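Local atomic coordinates of mitochondrial RNA-binding protein 1 (Trypanosoma brucei, PDB entry 2GIA), a protein that binds guide RNA in complex with its partner MRP2 and is thought to act as an RNA matchmaker in mitochondrial RNA editing. Residues Leu97-Ser102 with Tyr106-Lys111; Ile39-Gln44 with Glu121-Lys126; Val30-Lys35 with Glu136-Ser141. One frame throughout, in Å; residues are numbered along the deposited sequence.

Contact 1 of 3, residues Leu97-Ser102 with Tyr106-Lys111; sequences LDFEKS and YHLHGK
Tyr106 gives up the most surface here, its ring lodged between Phe99 and the extended chain of Lys101. The two aromatic rings lie almost parallel, their planes 3° apart, but are slid so far that they hardly overlap; the touch is made at Phe99 CZ, 3.6 Å from Tyr106 CD1. Lys101 runs alongside the phenol in the same direction, its CG 3.6 Å from Tyr106 CE1. Its NZ reaches Tyr106 OH only weakly, being held mainly by Cys81 and Glu83, while the phenol hydroxyl bonds to Glu136. The frame for all this is an antiparallel beta hairpin of the Whirly-type fold, strand 96-101 turning back into strand 105-109, with the hydrogen-bonded pairs Asp98-His109 and Glu100-His107 placing Phe99, Tyr106 and Leu108 together on one face. On the other face, His109 carries CG between its backbone N and carbonyl carbon (chi1 60°), which swings the imidazole back over the neighbouring strand. Its NE2 donates to Glu100 OE1 at 2.7 Å, nearly in the ring plane and onto the anti lone pair of the carboxylate. Asp98 CB lies over a face of the same ring in a CH-pi contact. Near the open end of the hairpin, Leu97 lays CD2 on the peptide between His109 and Gly110, 3.6 Å from Gly110 N, and rests CB against Leu108 CD1.

Contact 2 of 3, residues Ile39-Gln44 with Glu121-Lys126; sequences ISQYPQ and EDWSVK
Gln41 and Trp123 meet across strands that run nearly at right angles, at 104°, with axes 10.2 Å apart at their closest, so the backbones stay well separated and the side chains span the gap. The central bond is a straight one from the indole: Trp123 NE1 donates to Gln41 OE1 at 2.8 Å, with an N-H...O angle of 171°. The oxygen lies close to the indole plane, but the N-H comes in from well above the carbonyl plane and not along a lone pair; amide and ring planes are steeply inclined to each other. An extended chain with CG anti to the backbone N (chi1 -169°) carries the Gln41 amide this far out of its own strand. The other half of the amide is used as well. Gln41 NE2 donates to a water at 2.8 Å, and that water in turn donates to Ser124 O at 2.7 Å, giving a second, indirect link to the same strand; Thr28 OG1 also bonds to NE2. These partners, an N-H at OE1 and two acceptors at NE2, fix which end of the amide is which and probably hold its rotation. Van der Waals packing completes the joint: Val125 CG2 lies 3.8 Å from the amide nitrogen Gln41 NE2, Val125 CB sits above the rim of the indole, and Ile39 CG2 approaches the indole edge at CH2. The pair joins the sheet of strand 36-43 to that of strand 121-128. Leu108 of strand 105-109 touches Ile39, Trp123 and Val125, while strand 65-68 adds Ile65 against Trp123 and Val67 against Ile39.

Contact 3 of 3, residues Val30-Lys35 with Glu136-Ser141; sequences VAVDGK and EHFLES
The ring of Phe138 meets backbone as much as side chain: Val30 O lies over one face, 3.7 Å from Phe138 CZ, and Val32 N sits at the edge, close to the ring plane, 3.8 Å from the same atom. Phe13 also meets this ring, edge-to-face, and Phe190 of the neighbouring MRP2 chain approaches it with its plane tilted by about 55°. This is helix-on-sheet packing within the Whirly-type fold. Helix 130-145 lies along strand 26-33 and runs the same way, the local axes 9.8 Å apart and only 5° from parallel. At that spacing one long side chain can bridge the gap, and Phe138 does so by placing CG anti to its backbone N (chi1 -173°), which sends the ring out from the helix until CZ reaches the strand. The valines alternate with Ala31, whose CB points away from the helix, so Val30 and Val32 both face Phe138. Val30 slides past the ring in the opposite direction, with CG1 3.8 Å from Phe138 CE1, whereas Val32 crosses it at a slant. Leu37 of the next strand, 36-43, also touches Phe138, and backbone bonds from Val30 to Phe13 and from Val32 to Pro11 tie the strand to its other neighbour. The helix also belongs to the interface with MRP2: Glu136 forms a salt bridge with Arg112 of the MRP2 chain, and His137 and Ser141 hydrogen-bond to Glu110 and His185 of that chain. At the far end of the phenyl group, Val32 CG1 comes to 3.9 Å from Phe138 CZ.

Contact 1 is a hairpin within one sheet, held by regular backbone bonds, with an apolar face toward the helices and a partly exposed polar face of histidines and acids. Contacts 2 and 3 are buried and join elements distant in sequence with no direct backbone-to-backbone bond between them: a polar amide-indole bridge between two sheets in the first, a phenylalanine and valines between helix and sheet in the second. Strands 105-109 and 121-128 are neighbours, so contacts 1 and 2 share a sheet and touch through His107 and Ser124. Strands 26-33 and 36-43 likewise place contacts 2 and 3 on the other sheet, while Tyr106 and Glu136 tie contact 1 to the helix of contact 3.

Contact 1 of 3, residues Leu97-Ser102 with Tyr106-Lys111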
loop_
_atom_site.group_PDB
_atom_site.type_symbol
_atom_site.label_atom_id
_atom_site.label_comp_id
_atom_site.label_asym_id
_atom_site.label_seq_id
_atom_site.Cartn_x
_atom_site.Cartn_y
_atom_site.Cartn_z
ATOM N N LEU B 97 -4.149 -27.334 7.388
ATOM C CA LEU B 97 -3.418 -26.838 6.233
ATOM C C LEU B 97 -2.176 -26.094 6.625
ATOM O O LEU B 97 -2.173 -25.334 7.598
ATOM C CB LEU B 97 -4.328 -25.857 5.415
ATOM C CG LEU B 97 -5.495 -26.409 4.599
ATOM C CD1 LEU B 97 -6.400 -25.278 3.983
ATOM C CD2 LEU B 97 -4.883 -27.264 3.507
ATOM N N ASP B 98 -1.116 -26.309 5.853
ATOM C CA ASP B 98 0.131 -25.572 6.045
ATOM C C ASP B 98 0.304 -24.643 4.849
ATOM O O ASP B 98 0.047 -25.046 3.689
ATOM C CB ASP B 98 1.368 -26.506 6.021
ATOM C CG ASP B 98 1.606 -27.213 7.359
ATOM O OD1 ASP B 98 0.812 -26.999 8.286
ATOM O OD2 ASP B 98 2.581 -27.983 7.465
ATOM N N PHE B 99 0.812 -23.445 5.107
ATOM C CA PHE B 99 1.121 -22.533 4.009
ATOM C C PHE B 99 2.619 -22.217 4.170
ATOM O O PHE B 99 3.054 -21.761 5.254
ATOM C CB PHE B 99 0.319 -21.210 4.144
ATOM C CG PHE B 99 0.622 -20.210 3.058
ATOM C CD1 PHE B 99 1.396 -19.081 3.324
ATOM C CD2 PHE B 99 0.079 -20.385 1.758
ATOM C CE1 PHE B 99 1.628 -18.118 2.307
ATOM C CE2 PHE B 99 0.300 -19.435 0.724
ATOM C CZ PHE B 99 1.077 -18.289 0.993
ATOM N N GLU B 100 3.411 -22.416 3.106
ATOM C CA GLU B 100 4.836 -22.100 3.232
ATOM C C GLU B 100 5.404 -21.544 1.941
ATOM O O GLU B 100 4.823 -21.729 0.858
ATOM C CB GLU B 100 5.632 -23.333 3.665
ATOM C CG GLU B 100 5.351 -24.569 2.857
ATOM C CD GLU B 100 5.891 -25.822 3.585
ATOM O OE1 GLU B 100 5.166 -26.802 3.678
ATOM O OE2 GLU B 100 7.042 -25.816 4.066
ATOM N N LYS B 101 6.537 -20.867 2.051
ATOM C CA LYS B 101 7.169 -20.246 0.880
ATOM C C LYS B 101 8.182 -21.211 0.312
ATOM O O LYS B 101 8.933 -21.820 1.072
ATOM C CB LYS B 101 7.846 -18.918 1.282
ATOM C CG LYS B 101 8.427 -18.090 0.093
ATOM C CD LYS B 101 8.697 -16.653 0.529
ATOM C CE LYS B 101 9.038 -15.747 -0.664
ATOM N NZ LYS B 101 9.128 -14.360 -0.157
ATOM N N SER B 102 8.151 -21.413 -1.006
ATOM C CA SER B 102 9.087 -22.323 -1.665
ATOM C C SER B 102 10.016 -21.512 -2.580
ATOM O O SER B 102 9.869 -20.294 -2.699
ATOM C CB SER B 102 8.321 -23.339 -2.497
ATOM O OG SER B 102 7.749 -22.710 -3.625
ATOM N N TYR B 106 4.639 -20.395 -3.636
ATOM C CA TYR B 106 4.011 -20.755 -2.358
ATOM C C TYR B 106 3.283 -22.079 -2.489
ATOM O O TYR B 106 2.828 -22.433 -3.578
ATOM C CB TYR B 106 3.034 -19.646 -1.903
ATOM C CG TYR B 106 3.767 -18.337 -1.646
ATOM C CD1 TYR B 106 4.363 -18.073 -0.400
ATOM C CD2 TYR B 106 3.893 -17.397 -2.646
ATOM C CE1 TYR B 106 5.086 -16.879 -0.170
ATOM C CE2 TYR B 106 4.625 -16.181 -2.426
ATOM C CZ TYR B 106 5.208 -15.943 -1.195
ATOM O OH TYR B 106 5.885 -14.764 -0.976
ATOM N N HIS B 107 3.159 -22.791 -1.369
ATOM C CA HIS B 107 2.529 -24.111 -1.397
ATOM C C HIS B 107 1.547 -24.147 -0.237
ATOM O O HIS B 107 1.925 -23.893 0.911
ATOM C CB HIS B 107 3.642 -25.160 -1.203
ATOM C CG HIS B 107 3.186 -26.584 -1.320
ATOM N ND1 HIS B 107 3.980 -27.646 -0.943
ATOM C CD2 HIS B 107 2.041 -27.118 -1.809
ATOM C CE1 HIS B 107 3.341 -28.785 -1.196
ATOM N NE2 HIS B 107 2.165 -28.489 -1.723
ATOM N N LEU B 108 0.285 -24.462 -0.531
ATOM C CA LEU B 108 -0.759 -24.545 0.522
ATOM C C LEU B 108 -1.159 -26.039 0.439
ATOM O O LEU B 108 -1.468 -26.534 -0.636
ATOM C CB LEU B 108 -1.963 -23.645 0.171
ATOM C CG LEU B 108 -3.197 -23.807 1.081
ATOM C CD1 LEU B 108 -2.886 -23.316 2.506
ATOM C CD2 LEU B 108 -4.388 -23.045 0.464
ATOM N N HIS B 109 -1.129 -26.758 1.561
ATOM C CA HIS B 109 -1.382 -28.202 1.483
ATOM C C HIS B 109 -1.775 -28.820 2.816
ATOM O O HIS B 109 -1.421 -28.301 3.881
ATOM C CB HIS B 109 -0.125 -28.897 0.916
ATOM C CG HIS B 109 1.115 -28.691 1.755
ATOM N ND1 HIS B 109 1.470 -29.546 2.777
ATOM C CD2 HIS B 109 2.033 -27.696 1.769
ATOM C CE1 HIS B 109 2.553 -29.084 3.388
ATOM N NE2 HIS B 109 2.917 -27.959 2.797
ATOM N N GLY B 110 -2.549 -29.905 2.730
ATOM C CA GLY B 110 -2.968 -30.623 3.929
ATOM C C GLY B 110 -4.201 -31.468 3.691
ATOM O O GLY B 110 -4.452 -31.959 2.581
ATOM N N LYS B 111 -5.022 -31.564 4.728
ATOM C CA LYS B 111 -6.237 -32.371 4.681
ATOM C C LYS B 111 -7.475 -31.478 4.646
ATOM O O LYS B 111 -7.589 -30.560 5.446
ATOM C CB LYS B 111 -6.267 -33.259 5.934
ATOM C CG LYS B 111 -5.122 -34.307 5.929
ATOM C CD LYS B 111 -5.258 -35.338 7.041
ATOM C CE LYS B 111 -4.225 -36.478 6.877
ATOM N NZ LYS B 111 -4.329 -37.179 5.539
HETATM O O HOH W 1 5.540 -23.842 -4.537
#

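Contact 2 of 3, residues Ile39-Gln44 with Glu121-Lys126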
loop_
_atom_site.group_PDB
_atom_site.type_symbol
_atom_site.label_atom_id
_atom_site.label_comp_id
_atom_site.label_asym_id
_atom_site.label_seq_id
_atom_site.Cartn_x
_atom_site.Cartn_y
_atom_site.Cartn_z
ATOM N N ILE B 39 -10.751 -19.772 0.220
ATOM C CA ILE B 39 -9.950 -20.418 -0.804
ATOM C C ILE B 39 -10.760 -21.605 -1.307
ATOM O O ILE B 39 -11.187 -22.426 -0.507
ATOM C CB ILE B 39 -8.616 -20.881 -0.196
ATOM C CG1 ILE B 39 -7.853 -19.634 0.307
ATOM C CG2 ILE B 39 -7.771 -21.560 -1.289
ATOM C CD1 ILE B 39 -6.497 -19.954 1.005
ATOM N N SER B 40 -10.960 -21.659 -2.621
ATOM C CA SER B 40 -11.779 -22.690 -3.264
ATOM C C SER B 40 -11.093 -23.338 -4.433
ATOM O O SER B 40 -10.175 -22.772 -5.046
ATOM C CB SER B 40 -13.102 -22.041 -3.782
ATOM O OG SER B 40 -13.804 -21.501 -2.700
ATOM N N GLN B 41 -11.483 -24.578 -4.728
ATOM C CA GLN B 41 -10.925 -25.192 -5.895
ATOM C C GLN B 41 -11.957 -26.143 -6.498
ATOM O O GLN B 41 -12.619 -26.862 -5.754
ATOM C CB GLN B 41 -9.681 -25.997 -5.583
ATOM C CG GLN B 41 -8.974 -26.402 -6.887
ATOM C CD GLN B 41 -7.724 -27.238 -6.619
ATOM O OE1 GLN B 41 -7.801 -28.422 -6.287
ATOM N NE2 GLN B 41 -6.562 -26.611 -6.763
ATOM N N TYR B 42 -12.054 -26.135 -7.826
ATOM C CA TYR B 42 -13.001 -27.002 -8.547
ATOM C C TYR B 42 -12.245 -27.936 -9.472
ATOM O O TYR B 42 -11.395 -27.492 -10.213
ATOM C CB TYR B 42 -13.919 -26.153 -9.411
ATOM C CG TYR B 42 -14.661 -25.074 -8.657
ATOM C CD1 TYR B 42 -16.034 -25.139 -8.522
ATOM C CD2 TYR B 42 -13.994 -23.967 -8.097
ATOM C CE1 TYR B 42 -16.755 -24.157 -7.866
ATOM C CE2 TYR B 42 -14.726 -22.958 -7.421
ATOM C CZ TYR B 42 -16.122 -23.081 -7.327
ATOM O OH TYR B 42 -16.922 -22.131 -6.749
ATOM N N PRO B 43 -12.541 -29.249 -9.438
ATOM C CA PRO B 43 -11.858 -30.214 -10.318
ATOM C C PRO B 43 -12.343 -29.961 -11.743
ATOM O O PRO B 43 -13.505 -29.571 -11.948
ATOM C CB PRO B 43 -12.374 -31.573 -9.832
ATOM C CG PRO B 43 -12.929 -31.328 -8.479
ATOM C CD PRO B 43 -13.471 -29.918 -8.511
ATOM N N GLN B 44 -11.481 -30.159 -12.727
ATOM C CA GLN B 44 -11.900 -29.989 -14.113
ATOM C C GLN B 44 -12.981 -31.062 -14.369
ATOM O O GLN B 44 -12.909 -32.148 -13.794
ATOM C CB GLN B 44 -10.722 -30.231 -15.060
ATOM C CG GLN B 44 -11.066 -30.239 -16.521
ATOM C CD GLN B 44 -9.792 -30.247 -17.387
ATOM O OE1 GLN B 44 -8.743 -29.770 -16.957
ATOM N NE2 GLN B 44 -9.887 -30.781 -18.599
ATOM N N GLU B 121 -9.419 -35.706 2.481
ATOM C CA GLU B 121 -8.458 -36.116 1.464
ATOM C C GLU B 121 -7.212 -35.231 1.485
ATOM O O GLU B 121 -7.253 -34.094 1.993
ATOM C CB GLU B 121 -9.078 -36.103 0.061
ATOM C CG GLU B 121 -9.554 -34.808 -0.455
ATOM C CD GLU B 121 -10.199 -34.981 -1.844
ATOM O OE1 GLU B 121 -11.370 -35.408 -1.912
ATOM O OE2 GLU B 121 -9.511 -34.709 -2.856
ATOM N N ASP B 122 -6.123 -35.759 0.947
ATOM C CA ASP B 122 -4.869 -35.015 0.896
ATOM C C ASP B 122 -4.989 -34.059 -0.277
ATOM O O ASP B 122 -5.415 -34.442 -1.365
ATOM C CB ASP B 122 -3.715 -35.989 0.733
ATOM C CG ASP B 122 -3.607 -36.930 1.948
ATOM O OD1 ASP B 122 -3.598 -38.159 1.775
ATOM O OD2 ASP B 122 -3.571 -36.421 3.093
ATOM N N TRP B 123 -4.633 -32.806 -0.044
ATOM C CA TRP B 123 -4.779 -31.783 -1.081
ATOM C C TRP B 123 -3.523 -30.881 -1.094
ATOM O O TRP B 123 -2.900 -30.662 -0.061
ATOM C CB TRP B 123 -6.001 -30.951 -0.744
ATOM C CG TRP B 123 -6.319 -29.849 -1.756
ATOM C CD1 TRP B 123 -6.607 -29.997 -3.087
ATOM C CD2 TRP B 123 -6.410 -28.462 -1.478
ATOM N NE1 TRP B 123 -6.881 -28.765 -3.653
ATOM C CE2 TRP B 123 -6.766 -27.804 -2.677
ATOM C CE3 TRP B 123 -6.229 -27.695 -0.322
ATOM C CZ2 TRP B 123 -6.942 -26.413 -2.753
ATOM C CZ3 TRP B 123 -6.404 -26.309 -0.393
ATOM C CH2 TRP B 123 -6.755 -25.687 -1.602
ATOM N N SER B 124 -3.173 -30.392 -2.273
ATOM C CA SER B 124 -2.008 -29.537 -2.429
ATOM C C SER B 124 -2.245 -28.575 -3.596
ATOM O O SER B 124 -2.698 -29.012 -4.648
ATOM C CB SER B 124 -0.782 -30.391 -2.767
ATOM O OG SER B 124 0.305 -29.574 -3.160
ATOM N N VAL B 125 -1.936 -27.289 -3.410
ATOM C CA VAL B 125 -2.037 -26.338 -4.532
ATOM C C VAL B 125 -0.814 -25.408 -4.408
ATOM O O VAL B 125 -0.394 -25.056 -3.283
ATOM C CB VAL B 125 -3.371 -25.552 -4.518
ATOM C CG1 VAL B 125 -3.492 -24.721 -3.251
ATOM C CG2 VAL B 125 -3.455 -24.657 -5.776
ATOM N N LYS B 126 -0.238 -25.028 -5.547
ATOM C CA LYS B 126 0.968 -24.198 -5.547
ATOM C C LYS B 126 0.681 -22.932 -6.317
ATOM O O LYS B 126 -0.145 -22.953 -7.204
ATOM C CB LYS B 126 2.120 -24.953 -6.237
ATOM C CG LYS B 126 2.652 -26.189 -5.440
ATOM C CD LYS B 126 3.831 -26.796 -6.184
ATOM C CE LYS B 126 4.347 -28.082 -5.573
ATOM N NZ LYS B 126 4.479 -27.907 -4.125
HETATM O O HOH W 2 -4.249 -28.240 -6.782
#

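Contact 3 of 3, residues Val30-Lys35 with Glu136-Ser141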
loop_
_atom_site.group_PDB
_atom_site.type_symbol
_atom_site.label_atom_id
_atom_site.label_comp_id
_atom_site.label_asym_id
_atom_site.label_seq_id
_atom_site.Cartn_x
_atom_site.Cartn_y
_atom_site.Cartn_z
ATOM N N VAL B 30 -9.171 -17.605 -5.036
ATOM C CA VAL B 30 -8.794 -17.009 -3.759
ATOM C C VAL B 30 -9.619 -15.726 -3.695
ATOM O O VAL B 30 -9.522 -14.873 -4.585
ATOM C CB VAL B 30 -7.255 -16.669 -3.708
ATOM C CG1 VAL B 30 -6.911 -16.028 -2.329
ATOM C CG2 VAL B 30 -6.440 -17.972 -3.891
ATOM N N ALA B 31 -10.474 -15.623 -2.670
ATOM C CA ALA B 31 -11.327 -14.452 -2.499
ATOM C C ALA B 31 -11.239 -13.989 -1.056
ATOM O O ALA B 31 -10.741 -14.710 -0.164
ATOM C CB ALA B 31 -12.825 -14.806 -2.809
ATOM N N VAL B 32 -11.751 -12.792 -0.806
ATOM C CA VAL B 32 -11.742 -12.314 0.588
ATOM C C VAL B 32 -13.047 -11.551 0.859
ATOM O O VAL B 32 -13.513 -10.760 0.032
ATOM C CB VAL B 32 -10.525 -11.400 0.889
ATOM C CG1 VAL B 32 -10.640 -10.049 0.136
ATOM C CG2 VAL B 32 -10.476 -11.116 2.390
ATOM N N ASP B 33 -13.638 -11.858 1.996
ATOM C CA ASP B 33 -14.872 -11.215 2.445
ATOM C C ASP B 33 -14.519 -10.447 3.748
ATOM O O ASP B 33 -14.603 -10.999 4.841
ATOM C CB ASP B 33 -15.917 -12.306 2.722
ATOM C CG ASP B 33 -17.278 -11.722 3.115
ATOM O OD1 ASP B 33 -17.424 -10.475 3.156
ATOM O OD2 ASP B 33 -18.198 -12.516 3.371
ATOM N N GLY B 34 -14.110 -9.185 3.611
ATOM C CA GLY B 34 -13.708 -8.385 4.766
ATOM C C GLY B 34 -12.418 -8.911 5.382
ATOM O O GLY B 34 -11.345 -8.771 4.826
ATOM N N LYS B 35 -12.528 -9.558 6.527
ATOM C CA LYS B 35 -11.366 -10.095 7.204
ATOM C C LYS B 35 -11.102 -11.552 6.844
ATOM O O LYS B 35 -10.031 -12.076 7.163
ATOM C CB LYS B 35 -11.607 -10.046 8.729
ATOM C CG LYS B 35 -11.824 -8.638 9.295
ATOM C CD LYS B 35 -12.182 -8.742 10.800
ATOM C CE LYS B 35 -12.167 -7.372 11.539
ATOM N NZ LYS B 35 -12.423 -7.616 13.039
ATOM N N GLU B 136 0.831 -12.895 -3.600
ATOM C CA GLU B 136 1.400 -11.905 -2.682
ATOM C C GLU B 136 0.619 -10.578 -2.743
ATOM O O GLU B 136 0.264 -10.014 -1.691
ATOM C CB GLU B 136 2.881 -11.613 -3.045
ATOM C CG GLU B 136 3.855 -12.779 -2.740
ATOM C CD GLU B 136 5.238 -12.615 -3.382
ATOM O OE1 GLU B 136 6.159 -13.346 -2.967
ATOM O OE2 GLU B 136 5.404 -11.777 -4.312
ATOM N N HIS B 137 0.383 -10.056 -3.958
ATOM C CA HIS B 137 -0.340 -8.783 -4.063
ATOM C C HIS B 137 -1.755 -8.868 -3.493
ATOM O O HIS B 137 -2.225 -7.937 -2.823
ATOM C CB HIS B 137 -0.382 -8.320 -5.519
ATOM C CG HIS B 137 0.896 -7.659 -5.964
ATOM N ND1 HIS B 137 0.996 -6.307 -6.182
ATOM C CD2 HIS B 137 2.140 -8.171 -6.147
ATOM C CE1 HIS B 137 2.254 -6.003 -6.469
ATOM N NE2 HIS B 137 2.966 -7.122 -6.447
ATOM N N PHE B 138 -2.426 -10.000 -3.753
ATOM C CA PHE B 138 -3.786 -10.182 -3.262
ATOM C C PHE B 138 -3.811 -10.211 -1.740
ATOM O O PHE B 138 -4.662 -9.600 -1.117
ATOM C CB PHE B 138 -4.397 -11.512 -3.810
ATOM C CG PHE B 138 -5.855 -11.685 -3.477
ATOM C CD1 PHE B 138 -6.255 -12.267 -2.264
ATOM C CD2 PHE B 138 -6.829 -11.163 -4.333
ATOM C CE1 PHE B 138 -7.637 -12.328 -1.885
ATOM C CE2 PHE B 138 -8.210 -11.213 -3.980
ATOM C CZ PHE B 138 -8.617 -11.803 -2.744
ATOM N N LEU B 139 -2.902 -10.967 -1.138
ATOM C CA LEU B 139 -2.887 -11.051 0.313
ATOM C C LEU B 139 -2.546 -9.679 0.948
ATOM O O LEU B 139 -3.145 -9.312 1.953
ATOM C CB LEU B 139 -1.873 -12.104 0.767
ATOM C CG LEU B 139 -2.203 -13.570 0.333
ATOM C CD1 LEU B 139 -0.982 -14.481 0.648
ATOM C CD2 LEU B 139 -3.463 -14.086 1.086
ATOM N N GLU B 140 -1.590 -8.938 0.377
ATOM C CA GLU B 140 -1.236 -7.641 0.989
ATOM C C GLU B 140 -2.416 -6.681 0.832
ATOM O O GLU B 140 -2.753 -5.902 1.729
ATOM C CB GLU B 140 0.044 -7.050 0.341
ATOM C CG GLU B 140 1.233 -7.973 0.574
ATOM C CD GLU B 140 2.581 -7.311 0.336
ATOM O OE1 GLU B 140 3.613 -8.035 0.300
ATOM O OE2 GLU B 140 2.603 -6.070 0.187
ATOM N N SER B 141 -3.052 -6.745 -0.316
ATOM C CA SER B 141 -4.222 -5.894 -0.535
ATOM C C SER B 141 -5.332 -6.261 0.443
ATOM O O SER B 141 -5.968 -5.385 1.061
ATOM C CB SER B 141 -4.770 -6.043 -1.970
ATOM O OG SER B 141 -3.928 -5.413 -2.929
#